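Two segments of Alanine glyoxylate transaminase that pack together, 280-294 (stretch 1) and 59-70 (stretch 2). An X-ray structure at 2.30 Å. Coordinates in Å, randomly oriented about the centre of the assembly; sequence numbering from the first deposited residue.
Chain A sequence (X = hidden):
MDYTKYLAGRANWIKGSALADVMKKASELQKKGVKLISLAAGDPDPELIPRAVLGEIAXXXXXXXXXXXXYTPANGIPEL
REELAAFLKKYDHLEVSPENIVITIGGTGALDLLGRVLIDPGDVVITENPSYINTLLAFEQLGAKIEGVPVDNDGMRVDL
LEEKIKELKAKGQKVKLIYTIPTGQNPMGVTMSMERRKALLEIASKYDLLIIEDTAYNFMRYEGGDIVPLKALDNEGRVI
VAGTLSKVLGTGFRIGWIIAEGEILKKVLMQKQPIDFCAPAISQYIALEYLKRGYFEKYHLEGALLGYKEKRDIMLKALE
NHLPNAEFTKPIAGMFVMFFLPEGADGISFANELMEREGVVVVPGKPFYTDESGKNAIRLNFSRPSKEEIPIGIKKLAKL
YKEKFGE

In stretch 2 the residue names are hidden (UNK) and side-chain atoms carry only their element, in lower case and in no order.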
# COMPACT_ATOMS: atom_id res chain seq x y z
N PRO A 280 26.22 2.61 -14.42
CA PRO A 280 27.04 2.22 -15.58
C PRO A 280 28.54 2.19 -15.26
O PRO A 280 29.09 3.17 -14.77
CB PRO A 280 26.71 3.31 -16.61
CG PRO A 280 25.36 3.79 -16.20
CD PRO A 280 25.46 3.83 -14.70
N ALA A 281 29.19 1.07 -15.55
CA ALA A 281 30.62 0.92 -15.28
C ALA A 281 31.45 1.97 -16.02
O ALA A 281 32.34 2.60 -15.44
CB ALA A 281 31.09 -0.48 -15.66
N ILE A 282 31.17 2.15 -17.31
CA ILE A 282 31.91 3.13 -18.09
C ILE A 282 31.78 4.52 -17.51
O ILE A 282 32.76 5.25 -17.41
CB ILE A 282 31.43 3.20 -19.55
CG1 ILE A 282 29.93 3.43 -19.58
CG2 ILE A 282 31.84 1.93 -20.29
CD1 ILE A 282 29.40 3.59 -20.96
N SER A 283 30.57 4.90 -17.10
CA SER A 283 30.37 6.23 -16.55
C SER A 283 31.10 6.39 -15.23
O SER A 283 31.61 7.46 -14.91
CB SER A 283 28.88 6.51 -16.33
OG SER A 283 28.16 6.35 -17.54
N GLN A 284 31.17 5.31 -14.46
CA GLN A 284 31.84 5.36 -13.17
C GLN A 284 33.35 5.53 -13.37
O GLN A 284 33.98 6.37 -12.73
CB GLN A 284 31.55 4.10 -12.35
CG GLN A 284 30.09 3.93 -11.90
CD GLN A 284 29.93 2.78 -10.93
OE1 GLN A 284 29.18 1.82 -11.18
NE2 GLN A 284 30.64 2.86 -9.80
N TYR A 285 33.92 4.73 -14.26
CA TYR A 285 35.35 4.80 -14.52
C TYR A 285 35.73 6.13 -15.18
O TYR A 285 36.75 6.72 -14.84
CB TYR A 285 35.78 3.59 -15.37
CG TYR A 285 36.09 2.38 -14.51
CD1 TYR A 285 37.17 2.40 -13.63
CD2 TYR A 285 35.29 1.24 -14.55
CE1 TYR A 285 37.45 1.32 -12.80
CE2 TYR A 285 35.55 0.15 -13.72
CZ TYR A 285 36.63 0.20 -12.85
OH TYR A 285 36.91 -0.85 -12.00
N ILE A 286 34.90 6.59 -16.11
CA ILE A 286 35.15 7.87 -16.77
C ILE A 286 35.21 8.96 -15.69
O ILE A 286 36.09 9.83 -15.72
CB ILE A 286 34.03 8.24 -17.77
CG1 ILE A 286 34.12 7.37 -19.03
CG2 ILE A 286 34.14 9.71 -18.16
CD1 ILE A 286 33.11 7.75 -20.09
N ALA A 287 34.27 8.91 -14.75
CA ALA A 287 34.18 9.88 -13.65
C ALA A 287 35.35 9.74 -12.69
O ALA A 287 35.79 10.72 -12.08
CB ALA A 287 32.86 9.69 -12.89
N LEU A 288 35.84 8.51 -12.53
CA LEU A 288 36.96 8.24 -11.64
C LEU A 288 38.24 8.90 -12.15
O LEU A 288 38.97 9.52 -11.38
CB LEU A 288 37.18 6.73 -11.51
CG LEU A 288 38.38 6.31 -10.66
CD1 LEU A 288 38.26 6.88 -9.26
CD2 LEU A 288 38.47 4.80 -10.63
N GLU A 289 38.50 8.75 -13.45
CA GLU A 289 39.68 9.35 -14.06
C GLU A 289 39.54 10.86 -14.11
O GLU A 289 40.49 11.59 -13.83
CB GLU A 289 39.89 8.82 -15.48
CG GLU A 289 40.55 7.45 -15.54
CD GLU A 289 41.85 7.41 -14.76
OE1 GLU A 289 42.73 8.25 -15.03
OE2 GLU A 289 41.98 6.54 -13.88
N TYR A 290 38.35 11.32 -14.49
CA TYR A 290 38.07 12.74 -14.56
C TYR A 290 38.49 13.40 -13.25
O TYR A 290 39.19 14.41 -13.24
CB TYR A 290 36.58 12.95 -14.79
CG TYR A 290 36.15 14.40 -14.85
CD1 TYR A 290 36.09 15.08 -16.06
CD2 TYR A 290 35.78 15.07 -13.69
CE1 TYR A 290 35.67 16.41 -16.11
CE2 TYR A 290 35.37 16.40 -13.73
CZ TYR A 290 35.32 17.06 -14.94
OH TYR A 290 34.92 18.38 -14.98
N LEU A 291 38.07 12.80 -12.14
CA LEU A 291 38.40 13.36 -10.84
C LEU A 291 39.88 13.22 -10.48
O LEU A 291 40.52 14.19 -10.08
CB LEU A 291 37.55 12.70 -9.75
CG LEU A 291 36.05 13.03 -9.77
CD1 LEU A 291 35.39 12.33 -8.59
CD2 LEU A 291 35.83 14.54 -9.69
N LYS A 292 40.42 12.01 -10.62
CA LYS A 292 41.82 11.75 -10.30
C LYS A 292 42.82 12.60 -11.08
O LYS A 292 43.88 12.93 -10.55
CB LYS A 292 42.14 10.26 -10.51
CG LYS A 292 41.78 9.35 -9.33
CD LYS A 292 42.20 7.91 -9.59
CE LYS A 292 41.86 7.01 -8.38
NZ LYS A 292 42.12 5.56 -8.63
N ARG A 293 42.48 12.94 -12.32
CA ARG A 293 43.37 13.73 -13.16
C ARG A 293 43.20 15.24 -13.00
O ARG A 293 43.84 16.03 -13.70
CB ARG A 293 43.20 13.32 -14.62
CG ARG A 293 43.37 11.82 -14.82
CD ARG A 293 44.18 11.48 -16.05
NE ARG A 293 43.35 11.15 -17.21
CZ ARG A 293 43.85 10.80 -18.39
NH1 ARG A 293 45.16 10.73 -18.56
NH2 ARG A 293 43.03 10.50 -19.40
N GLY A 294 42.33 15.65 -12.08
CA GLY A 294 42.11 17.06 -11.83
C GLY A 294 41.42 17.86 -12.91
O GLY A 294 41.63 19.07 -13.00
N UNK A 59 38.07 5.64 -23.99
CA UNK A 59 38.80 4.65 -24.78
C UNK A 59 39.86 3.96 -23.92
O UNK A 59 39.99 2.73 -23.96
c UNK A 59 41.36 4.77 -27.58
c UNK A 59 40.03 4.32 -27.01
n UNK A 59 42.66 6.58 -28.67
c UNK A 59 39.48 5.31 -25.97
c UNK A 59 41.31 6.16 -28.19
N UNK A 60 40.61 4.76 -23.17
CA UNK A 60 41.67 4.27 -22.30
C UNK A 60 41.10 3.28 -21.28
O UNK A 60 41.59 2.15 -21.14
c UNK A 60 43.27 6.31 -22.40
o UNK A 60 44.67 8.26 -22.14
c UNK A 60 43.75 7.56 -21.65
o UNK A 60 43.19 7.85 -20.56
c UNK A 60 42.33 5.44 -21.55
N UNK A 61 40.07 3.73 -20.56
CA UNK A 61 39.42 2.91 -19.56
C UNK A 61 38.94 1.56 -20.11
O UNK A 61 39.18 0.52 -19.50
c UNK A 61 37.39 2.70 -18.10
c UNK A 61 38.21 3.65 -18.94
c UNK A 61 38.69 4.82 -18.09
N UNK A 62 38.28 1.58 -21.26
CA UNK A 62 37.76 0.35 -21.86
C UNK A 62 38.82 -0.66 -22.29
O UNK A 62 38.69 -1.86 -22.03
c UNK A 62 34.80 1.99 -23.72
c UNK A 62 36.85 0.68 -23.04
c UNK A 62 35.47 1.18 -22.61
c UNK A 62 34.62 -0.03 -22.22
N UNK A 63 39.88 -0.19 -22.93
CA UNK A 63 40.93 -1.10 -23.38
C UNK A 63 41.85 -1.59 -22.26
O UNK A 63 42.33 -2.72 -22.30
c UNK A 63 43.20 1.50 -25.26
c UNK A 63 42.50 0.81 -24.09
o UNK A 63 43.03 1.05 -26.42
o UNK A 63 43.91 2.50 -25.02
c UNK A 63 41.75 -0.45 -24.50
N UNK A 64 42.07 -0.75 -21.25
CA UNK A 64 42.97 -1.12 -20.15
C UNK A 64 42.32 -1.76 -18.92
O UNK A 64 42.93 -2.60 -18.26
c UNK A 64 45.60 2.79 -21.89
n UNK A 64 46.10 4.18 -21.68
c UNK A 64 43.78 0.12 -19.73
c UNK A 64 45.08 2.14 -20.61
c UNK A 64 44.60 0.71 -20.88
N UNK A 65 41.09 -1.37 -18.61
CA UNK A 65 40.39 -1.91 -17.44
C UNK A 65 39.21 -2.82 -17.81
O UNK A 65 38.17 -2.35 -18.25
c UNK A 65 40.19 -2.10 -14.43
o UNK A 65 40.87 -1.63 -13.49
o UNK A 65 40.23 -3.31 -14.75
c UNK A 65 39.92 -0.75 -16.55
c UNK A 65 39.31 -1.17 -15.23
N UNK A 66 39.37 -4.14 -17.64
CA UNK A 66 38.29 -5.09 -17.96
C UNK A 66 37.03 -4.86 -17.12
O UNK A 66 35.92 -5.09 -17.59
c UNK A 66 40.57 -4.85 -17.17
c UNK A 66 38.94 -6.45 -17.68
c UNK A 66 39.99 -6.15 -16.64
N UNK A 67 37.22 -4.40 -15.89
CA UNK A 67 36.09 -4.13 -15.01
C UNK A 67 35.19 -3.02 -15.55
O UNK A 67 34.08 -2.83 -15.07
c UNK A 67 38.72 -3.95 -11.02
c UNK A 67 36.58 -3.78 -13.60
c UNK A 67 37.43 -4.67 -11.38
n UNK A 67 38.82 -2.54 -11.56
c UNK A 67 37.28 -4.93 -12.88
N UNK A 68 35.67 -2.27 -16.55
CA UNK A 68 34.85 -1.19 -17.09
C UNK A 68 33.71 -1.68 -17.98
O UNK A 68 32.90 -0.88 -18.44
o UNK A 68 36.06 -0.70 -19.15
c UNK A 68 35.71 -0.20 -17.88
N UNK A 69 33.63 -2.99 -18.21
CA UNK A 69 32.57 -3.52 -19.05
C UNK A 69 31.69 -4.49 -18.27
O UNK A 69 30.77 -5.10 -18.82
c UNK A 69 32.11 -4.35 -21.37
c UNK A 69 33.15 -4.26 -20.28
c UNK A 69 33.64 -5.65 -19.87
N UNK A 70 31.97 -4.61 -16.98
CA UNK A 70 31.24 -5.55 -16.14
C UNK A 70 30.45 -4.92 -15.00
O UNK A 70 30.48 -3.71 -14.78
c UNK A 70 35.42 -7.80 -15.17
s UNK A 70 33.98 -8.70 -15.71
c UNK A 70 32.22 -6.57 -15.55
c UNK A 70 33.02 -7.40 -16.55
O HOH W 1 30.05 -0.22 -19.06

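Position 59 carries four carbons in a row ending in a nitrogen. This is Lys59. Its side chain stays out of reach of stretch 1, and its nitrogen is hydrogen-bonded elsewhere in the structure.

Position 60 has three carbons, the third carrying two oxygens. One oxygen meets the guanidinium of Arg293. An acid of this length is glutamate, Glu60. Its OE2 lies 2.9 Å from NH2 of Arg293, a salt bridge between the stretches.

Position 61 has one carbon carrying two more. One outer carbon packs on CB of Tyr285. The fork at the first carbon, with no oxygen, gives Val61. Its CG1 is 3.3 Å from CB of Tyr285, a tight apolar contact. Its CG2 comes within 4.1 Å of CG of Glu289.

Position 62 has four carbons, forked at the second. An end carbon meets Ile282. This is Leu62. Its CA-to-CB bond points sideways, but the side-chain end comes nearer to stretch 1. CD2 lies 3.9 Å from CG2 of Ile282.

Position 63 again has three carbons ending in two oxygens. It is Glu63, and it touches nothing on stretch 1.

Position 64 has four carbons in a row and a terminal nitrogen. It is Lys64, also free of stretch 1.

Position 65 has three carbons, the third with two oxygens. Its second carbon sits over one face of the Tyr285 ring. This is Glu65, the first residue after the helix to leave helical phi/psi. CG is 4.1 Å from the centroid of the Tyr285 ring, a CH-pi contact.

Position 66 has three carbons that close a ring onto the backbone nitrogen. Only proline does this, so it is Pro66. Its CA-to-CB bond points away from stretch 1.

Position 67 has four carbons in a row and a nitrogen close to the Tyr285 hydroxyl. It is Lys67. NZ donates a hydrogen bond to OH of Tyr285 at 2.6 Å. The same NZ makes a salt bridge to OE2 of Glu65 at 3.0 Å.

Position 68 has one carbon and one oxygen. The carbon lies near the Tyr285 ring. It is Ser68. Its CB is 3.7 Å from CD2 of Tyr285. Its OG donates to O of Glu65 at 2.8 Å.

Position 69 has one carbon carrying two more, with its CA-to-CB bond away from stretch 1. It is Val69.

Position 70 has two carbons, a sulfur and a last carbon, unbranched. It is Met70. Its side chain stays clear of stretch 1, but its backbone O is 3.4 Å from CB of Ala281.

The contact centres on Tyr285, which has the most surface covered by the other stretch. Val61, Glu65, Lys67 and Ser68 all touch it, and its hydroxyl accepts a hydrogen bond from Lys67. At Ala281 the backbone comes close: its CB lies 3.3 Å from O of Ser68. A water accepts from N of Ile282 and donates to that O, linking the backbones. Just past the C-terminal end of the stretch 1 helix, Arg293 and Glu60 add a charged link.

Stretch 2 (59-70) KEVLEKEPKSVM
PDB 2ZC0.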